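Local structure of probable D-tyrosyl-tRNA(Tyr) deacylase 1 (Homo sapiens, 2OKV) at residues K48-R53 against E111-T116; L75-F80 against A129-H134. The protein hydrolyses mischarged D-aminoacyl-tRNAs and glycyl-tRNA(Ala) as a homodimeric editing enzyme, and may also take part in DNA replication. All blocks are in the same frame, centred on the assembly; numbering follows the deposited sequence.

In the fold
Both contacts are buried and apolar, but they lie on opposite sides of the chain's centre, about 18 Å apart between centres. Strand 73-78 of the mixed sheet comes between them. Interaction 1 packs helix 39-51 against helix 99-116, and L50 and L113 also rest on I74 and C76 of that strand. Interaction 2 uses the strand's other face, where L75 and V77 meet strand 131-137 of the three-stranded sheet. Leucine, isoleucine and a threonine methyl serve the helix pair; valine and methionine dominate between the sheets. Polar groups have their partners beside the contacts: T116 bonds within its own helix in interaction 1, while Q79 and Q132 in interaction 2 bond to the second subunit.

Interaction 1 of 2, residues K48-R53 against E111-T116; sequences KILNLR and EQLRKT
L50 and L113 make the main apolar contact between helices 39-51 and 99-116, a helix pair laid over one face of the mixed sheet.

The polar bonding of the touching residues stays within helix 99-116. T116 OG1 donates to Q112 O at 2.8 Å, tilted 33° from the carbonyl plane, while T116 N reaches the same oxygen from the opposite face of that plane. Two donors thus grip one carbonyl, and the threonine hydroxyl is satisfied by its own helix.

Among the apolar contacts, L113 CD2 is the methyl that reaches the leucine opposite: it sits 3.7 Å from L50 CG and 3.8 Å from L50 CD2. L113 leaves its backbone at an angle to the neighbouring helix; the branched end covers the remaining gap. I49, one residue before L50, adds a looser contact through CG2, 4.5 Å from L113 CD2. Leucine and isoleucine suit this interior position, since I74 and C76 of strand 73-78 lie beneath the leucines. Threonine suits its mixed position because its other branch is apolar. With OG1 beside the backbone N (chi1 -58°), CG2 falls anti to it, and that methyl is presented to the other helix and meets L50 CD1 at a tight 3.4 Å.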
loop_
_atom_site.group_PDB
_atom_site.type_symbol
_atom_site.label_atom_id
_atom_site.label_comp_id
_atom_site.label_asym_id
_atom_site.label_seq_id
_atom_site.Cartn_x
_atom_site.Cartn_y
_atom_site.Cartn_z
ATOM N N LYS B 48 -16.795 -3.773 2.753
ATOM C CA LYS B 48 -15.990 -3.698 1.528
ATOM C C LYS B 48 -14.773 -4.605 1.578
ATOM O O LYS B 48 -14.478 -5.285 0.592
ATOM C CB LYS B 48 -15.549 -2.260 1.218
ATOM C CG LYS B 48 -16.681 -1.336 0.760
ATOM C CD LYS B 48 -16.344 0.107 1.109
ATOM C CE LYS B 48 -15.668 0.833 -0.023
ATOM N NZ LYS B 48 -16.699 1.520 -0.860
ATOM N N ILE B 49 -14.073 -4.611 2.717
ATOM C CA ILE B 49 -12.861 -5.426 2.873
ATOM C C ILE B 49 -13.233 -6.900 2.735
ATOM O O ILE B 49 -12.585 -7.660 2.004
ATOM C CB ILE B 49 -12.160 -5.177 4.241
ATOM C CG1 ILE B 49 -11.459 -3.819 4.256
ATOM C CG2 ILE B 49 -11.161 -6.296 4.591
ATOM C CD1 ILE B 49 -11.174 -3.310 5.668
ATOM N N LEU B 50 -14.300 -7.293 3.429
ATOM C CA LEU B 50 -14.699 -8.692 3.496
ATOM C C LEU B 50 -15.214 -9.217 2.165
ATOM O O LEU B 50 -15.095 -10.406 1.870
ATOM C CB LEU B 50 -15.754 -8.898 4.596
ATOM C CG LEU B 50 -15.220 -8.803 6.032
ATOM C CD1 LEU B 50 -16.361 -8.949 7.020
ATOM C CD2 LEU B 50 -14.183 -9.866 6.309
ATOM N N ASN B 51 -15.771 -8.318 1.362
ATOM C CA ASN B 51 -16.370 -8.691 0.079
ATOM C C ASN B 51 -15.506 -8.405 -1.168
ATOM O O ASN B 51 -15.879 -8.761 -2.298
ATOM C CB ASN B 51 -17.772 -8.090 0.012
ATOM C CG ASN B 51 -18.710 -8.691 1.087
ATOM O OD1 ASN B 51 -19.236 -9.806 0.914
ATOM N ND2 ASN B 51 -18.905 -7.966 2.216
ATOM N N LEU B 52 -14.333 -7.806 -0.953
ATOM C CA LEU B 52 -13.413 -7.452 -2.031
ATOM C C LEU B 52 -12.868 -8.697 -2.753
ATOM O O LEU B 52 -12.144 -9.509 -2.158
ATOM C CB LEU B 52 -12.242 -6.652 -1.460
ATOM C CG LEU B 52 -11.416 -5.629 -2.265
ATOM C CD1 LEU B 52 -9.941 -5.762 -1.928
ATOM C CD2 LEU B 52 -11.659 -5.617 -3.743
ATOM N N ARG B 53 -13.188 -8.803 -4.036
ATOM C CA ARG B 53 -12.842 -9.969 -4.858
ATOM C C ARG B 53 -11.436 -9.853 -5.453
ATOM O O ARG B 53 -11.251 -9.393 -6.587
ATOM C CB ARG B 53 -13.845 -10.140 -6.001
ATOM C CG ARG B 53 -15.262 -10.576 -5.619
ATOM C CD ARG B 53 -16.206 -10.398 -6.856
ATOM N NE ARG B 53 -17.088 -11.540 -7.060
ATOM C CZ ARG B 53 -17.238 -12.197 -8.216
ATOM N NH1 ARG B 53 -16.567 -11.838 -9.314
ATOM N NH2 ARG B 53 -18.062 -13.232 -8.276
ATOM N N GLU B 111 -13.319 -5.422 15.981
ATOM C CA GLU B 111 -14.382 -6.241 16.554
ATOM C C GLU B 111 -15.554 -6.477 15.583
ATOM O O GLU B 111 -16.131 -7.577 15.585
ATOM C CB GLU B 111 -14.841 -5.664 17.908
ATOM C CG GLU B 111 -15.789 -6.540 18.725
ATOM C CD GLU B 111 -15.206 -7.897 19.156
ATOM O OE1 GLU B 111 -13.987 -8.142 19.032
ATOM O OE2 GLU B 111 -15.997 -8.737 19.626
ATOM N N GLN B 112 -15.911 -5.477 14.762
ATOM C CA GLN B 112 -16.975 -5.662 13.748
ATOM C C GLN B 112 -16.506 -6.653 12.685
ATOM O O GLN B 112 -17.273 -7.498 12.234
ATOM C CB GLN B 112 -17.402 -4.350 13.054
ATOM C CG GLN B 112 -18.953 -4.034 13.017
ATOM C CD GLN B 112 -19.851 -5.015 12.236
ATOM O OE1 GLN B 112 -19.883 -6.217 12.515
ATOM N NE2 GLN B 112 -20.637 -4.479 11.288
ATOM N N LEU B 113 -15.247 -6.514 12.280
ATOM C CA LEU B 113 -14.607 -7.428 11.346
ATOM C C LEU B 113 -14.669 -8.873 11.825
ATOM O O LEU B 113 -15.040 -9.762 11.060
ATOM C CB LEU B 113 -13.139 -7.044 11.150
ATOM C CG LEU B 113 -12.529 -6.504 9.853
ATOM C CD1 LEU B 113 -11.037 -6.767 9.901
ATOM C CD2 LEU B 113 -13.111 -7.060 8.565
ATOM N N ARG B 114 -14.276 -9.101 13.079
ATOM C CA ARG B 114 -14.326 -10.435 13.679
ATOM C C ARG B 114 -15.737 -11.009 13.798
ATOM O O ARG B 114 -15.945 -12.197 13.539
ATOM C CB ARG B 114 -13.679 -10.440 15.054
ATOM C CG ARG B 114 -12.208 -10.114 15.061
ATOM C CD ARG B 114 -11.658 -10.510 16.426
ATOM N NE ARG B 114 -10.836 -9.476 17.040
ATOM C CZ ARG B 114 -9.524 -9.353 16.876
ATOM N NH1 ARG B 114 -8.856 -10.199 16.090
ATOM N NH2 ARG B 114 -8.885 -8.374 17.497
ATOM N N LYS B 115 -16.704 -10.190 14.199
ATOM C CA LYS B 115 -18.063 -10.700 14.348
ATOM C C LYS B 115 -18.767 -10.961 13.007
ATOM O O LYS B 115 -19.651 -11.819 12.930
ATOM C CB LYS B 115 -18.896 -9.828 15.293
ATOM C CG LYS B 115 -19.765 -8.755 14.653
ATOM C CD LYS B 115 -20.756 -8.238 15.696
ATOM C CE LYS B 115 -21.165 -6.790 15.456
ATOM N NZ LYS B 115 -21.637 -6.199 16.754
ATOM N N THR B 116 -18.370 -10.228 11.968
ATOM C CA THR B 116 -18.940 -10.387 10.620
ATOM C C THR B 116 -18.293 -11.554 9.876
ATOM O O THR B 116 -18.919 -12.161 9.002
ATOM C CB THR B 116 -18.799 -9.078 9.787
ATOM O OG1 THR B 116 -19.448 -8.010 10.482
ATOM C CG2 THR B 116 -19.437 -9.209 8.385
#

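Interaction 2 of 2, residues L75-F80 against A129-H134; sequences LCVSQF and AYMQVH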
loop_
_atom_site.group_PDB
_atom_site.type_symbol
_atom_site.label_atom_id
_atom_site.label_comp_id
_atom_site.label_asym_id
_atom_site.label_seq_id
_atom_site.Cartn_x
_atom_site.Cartn_y
_atom_site.Cartn_z
ATOM N N LEU B 75 -4.775 -9.591 7.971
ATOM C CA LEU B 75 -3.929 -8.870 8.913
ATOM C C LEU B 75 -4.248 -7.377 8.807
ATOM O O LEU B 75 -3.996 -6.764 7.774
ATOM C CB LEU B 75 -2.445 -9.116 8.598
ATOM C CG LEU B 75 -1.402 -8.310 9.393
ATOM C CD1 LEU B 75 -1.474 -8.671 10.864
ATOM C CD2 LEU B 75 0.023 -8.528 8.834
ATOM N N CYS B 76 -4.815 -6.795 9.863
ATOM C CA CYS B 76 -5.109 -5.346 9.873
ATOM C C CYS B 76 -4.087 -4.600 10.701
ATOM O O CYS B 76 -3.730 -5.013 11.819
ATOM C CB CYS B 76 -6.499 -5.006 10.441
ATOM S SG CYS B 76 -7.816 -5.928 9.763
ATOM N N VAL B 77 -3.633 -3.476 10.170
ATOM C CA VAL B 77 -2.730 -2.609 10.922
ATOM C C VAL B 77 -3.226 -1.180 10.783
ATOM O O VAL B 77 -3.584 -0.752 9.689
ATOM C CB VAL B 77 -1.273 -2.735 10.425
ATOM C CG1 VAL B 77 -0.344 -1.822 11.234
ATOM C CG2 VAL B 77 -0.803 -4.174 10.536
ATOM N N SER B 78 -3.262 -0.457 11.900
ATOM C CA SER B 78 -3.674 0.944 11.915
ATOM C C SER B 78 -2.587 1.801 11.280
ATOM O O SER B 78 -1.409 1.642 11.594
ATOM C CB SER B 78 -3.906 1.388 13.358
ATOM O OG SER B 78 -2.921 0.742 14.168
ATOM N N GLN B 79 -2.997 2.721 10.403
ATOM C CA GLN B 79 -2.073 3.489 9.561
ATOM C C GLN B 79 -2.616 4.898 9.308
ATOM O O GLN B 79 -3.226 5.157 8.259
ATOM C CB GLN B 79 -1.887 2.762 8.211
ATOM C CG GLN B 79 -0.912 3.427 7.220
ATOM C CD GLN B 79 0.551 3.187 7.568
ATOM O OE1 GLN B 79 1.189 2.337 6.969
ATOM N NE2 GLN B 79 1.076 3.924 8.546
ATOM N N PHE B 80 -2.391 5.801 10.256
ATOM C CA PHE B 80 -2.877 7.180 10.153
ATOM C C PHE B 80 -2.275 7.975 8.991
ATOM O O PHE B 80 -2.834 8.996 8.609
ATOM C CB PHE B 80 -2.666 7.942 11.481
ATOM C CG PHE B 80 -1.223 8.318 11.755
ATOM C CD1 PHE B 80 -0.687 9.505 11.254
ATOM C CD2 PHE B 80 -0.403 7.483 12.513
ATOM C CE1 PHE B 80 0.640 9.855 11.492
ATOM C CE2 PHE B 80 0.925 7.820 12.761
ATOM C CZ PHE B 80 1.453 9.012 12.251
ATOM N N ALA B 129 2.581 0.981 18.441
ATOM C CA ALA B 129 3.973 0.541 18.466
ATOM C C ALA B 129 4.702 0.811 17.171
ATOM O O ALA B 129 4.094 0.975 16.125
ATOM C CB ALA B 129 4.042 -0.951 18.809
ATOM N N TYR B 130 6.020 0.852 17.256
ATOM C CA TYR B 130 6.848 0.938 16.072
ATOM C C TYR B 130 7.028 -0.482 15.539
ATOM O O TYR B 130 7.745 -1.300 16.126
ATOM C CB TYR B 130 8.170 1.616 16.413
ATOM C CG TYR B 130 9.170 1.736 15.290
ATOM C CD1 TYR B 130 8.768 1.807 13.955
ATOM C CD2 TYR B 130 10.532 1.826 15.569
ATOM C CE1 TYR B 130 9.690 1.930 12.932
ATOM C CE2 TYR B 130 11.471 1.943 14.541
ATOM C CZ TYR B 130 11.034 2.006 13.231
ATOM O OH TYR B 130 11.953 2.124 12.222
ATOM N N MET B 131 6.354 -0.760 14.428
ATOM C CA MET B 131 6.261 -2.105 13.901
ATOM C C MET B 131 7.042 -2.230 12.619
ATOM O O MET B 131 7.225 -1.248 11.892
ATOM C CB MET B 131 4.804 -2.442 13.550
ATOM C CG MET B 131 3.844 -2.494 14.713
ATOM S SD MET B 131 2.151 -2.600 14.168
ATOM C CE MET B 131 1.640 -0.876 14.246
ATOM N N GLN B 132 7.464 -3.455 12.328
ATOM C CA GLN B 132 7.818 -3.856 10.982
ATOM C C GLN B 132 6.702 -4.743 10.506
ATOM O O GLN B 132 6.404 -5.748 11.133
ATOM C CB GLN B 132 9.137 -4.631 10.966
ATOM C CG GLN B 132 10.308 -3.848 11.561
ATOM C CD GLN B 132 10.670 -2.638 10.727
ATOM O OE1 GLN B 132 10.908 -2.758 9.529
ATOM N NE2 GLN B 132 10.695 -1.475 11.342
ATOM N N VAL B 133 6.058 -4.348 9.411
ATOM C CA VAL B 133 4.997 -5.128 8.828
ATOM C C VAL B 133 5.584 -5.797 7.599
ATOM O O VAL B 133 5.876 -5.126 6.603
ATOM C CB VAL B 133 3.766 -4.237 8.485
ATOM C CG1 VAL B 133 2.569 -5.115 8.088
ATOM C CG2 VAL B 133 3.420 -3.344 9.730
ATOM N N HIS B 134 5.815 -7.106 7.708
ATOM C CA HIS B 134 6.390 -7.891 6.627
ATOM C C HIS B 134 5.244 -8.291 5.706
ATOM O O HIS B 134 4.330 -8.973 6.114
ATOM C CB HIS B 134 7.112 -9.134 7.180
ATOM C CG HIS B 134 8.313 -8.815 8.026
ATOM N ND1 HIS B 134 8.216 -8.267 9.290
ATOM C CD2 HIS B 134 9.634 -8.974 7.790
ATOM C CE1 HIS B 134 9.426 -8.092 9.791
ATOM N NE2 HIS B 134 10.305 -8.525 8.905
#
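M131 meets V77 tip to tip, its methyl CE lying 3.7 Å from V77 CG1 and its SD 3.9 Å from the same methyl. The methionine chain is extended about chi2 and then bends at chi3 (-97°), which turns the terminal methyl to the valine. A long, flexible side chain suits this place, because it can span the gap to V77 while packing on V13 and V15 of strand 10-15.

Q132, next, faces the other way, its amide bonding through OE1 to Q136 and through NE2 to D138 of the second subunit. This alternation belongs to two sheets packed face to face, strand 73-78 of the mixed sheet and strand 131-137 of the three-stranded one, joined through side chains alone. Over 75-78 and 131-134 the N-to-C directions differ by 145° and the axes come within 10.2 Å. Residues 131-134 also pair with an antiparallel strand of the second subunit, carrying the smaller sheet across the dimer interface. Beside the contact, Q79 NE2 bonds to P140 O of that subunit and Y130 packs on its G139, probably the Gly-cisPro motif that rejects L-amino acids.

V133 returns to the interior. Its CG1 touches both V77 CG2 and L75 CD2, each at 4.3 Å. Compact branching suits the spot: the V133 side chain is about 4 Å from that of C28, a residue of the magnesium site.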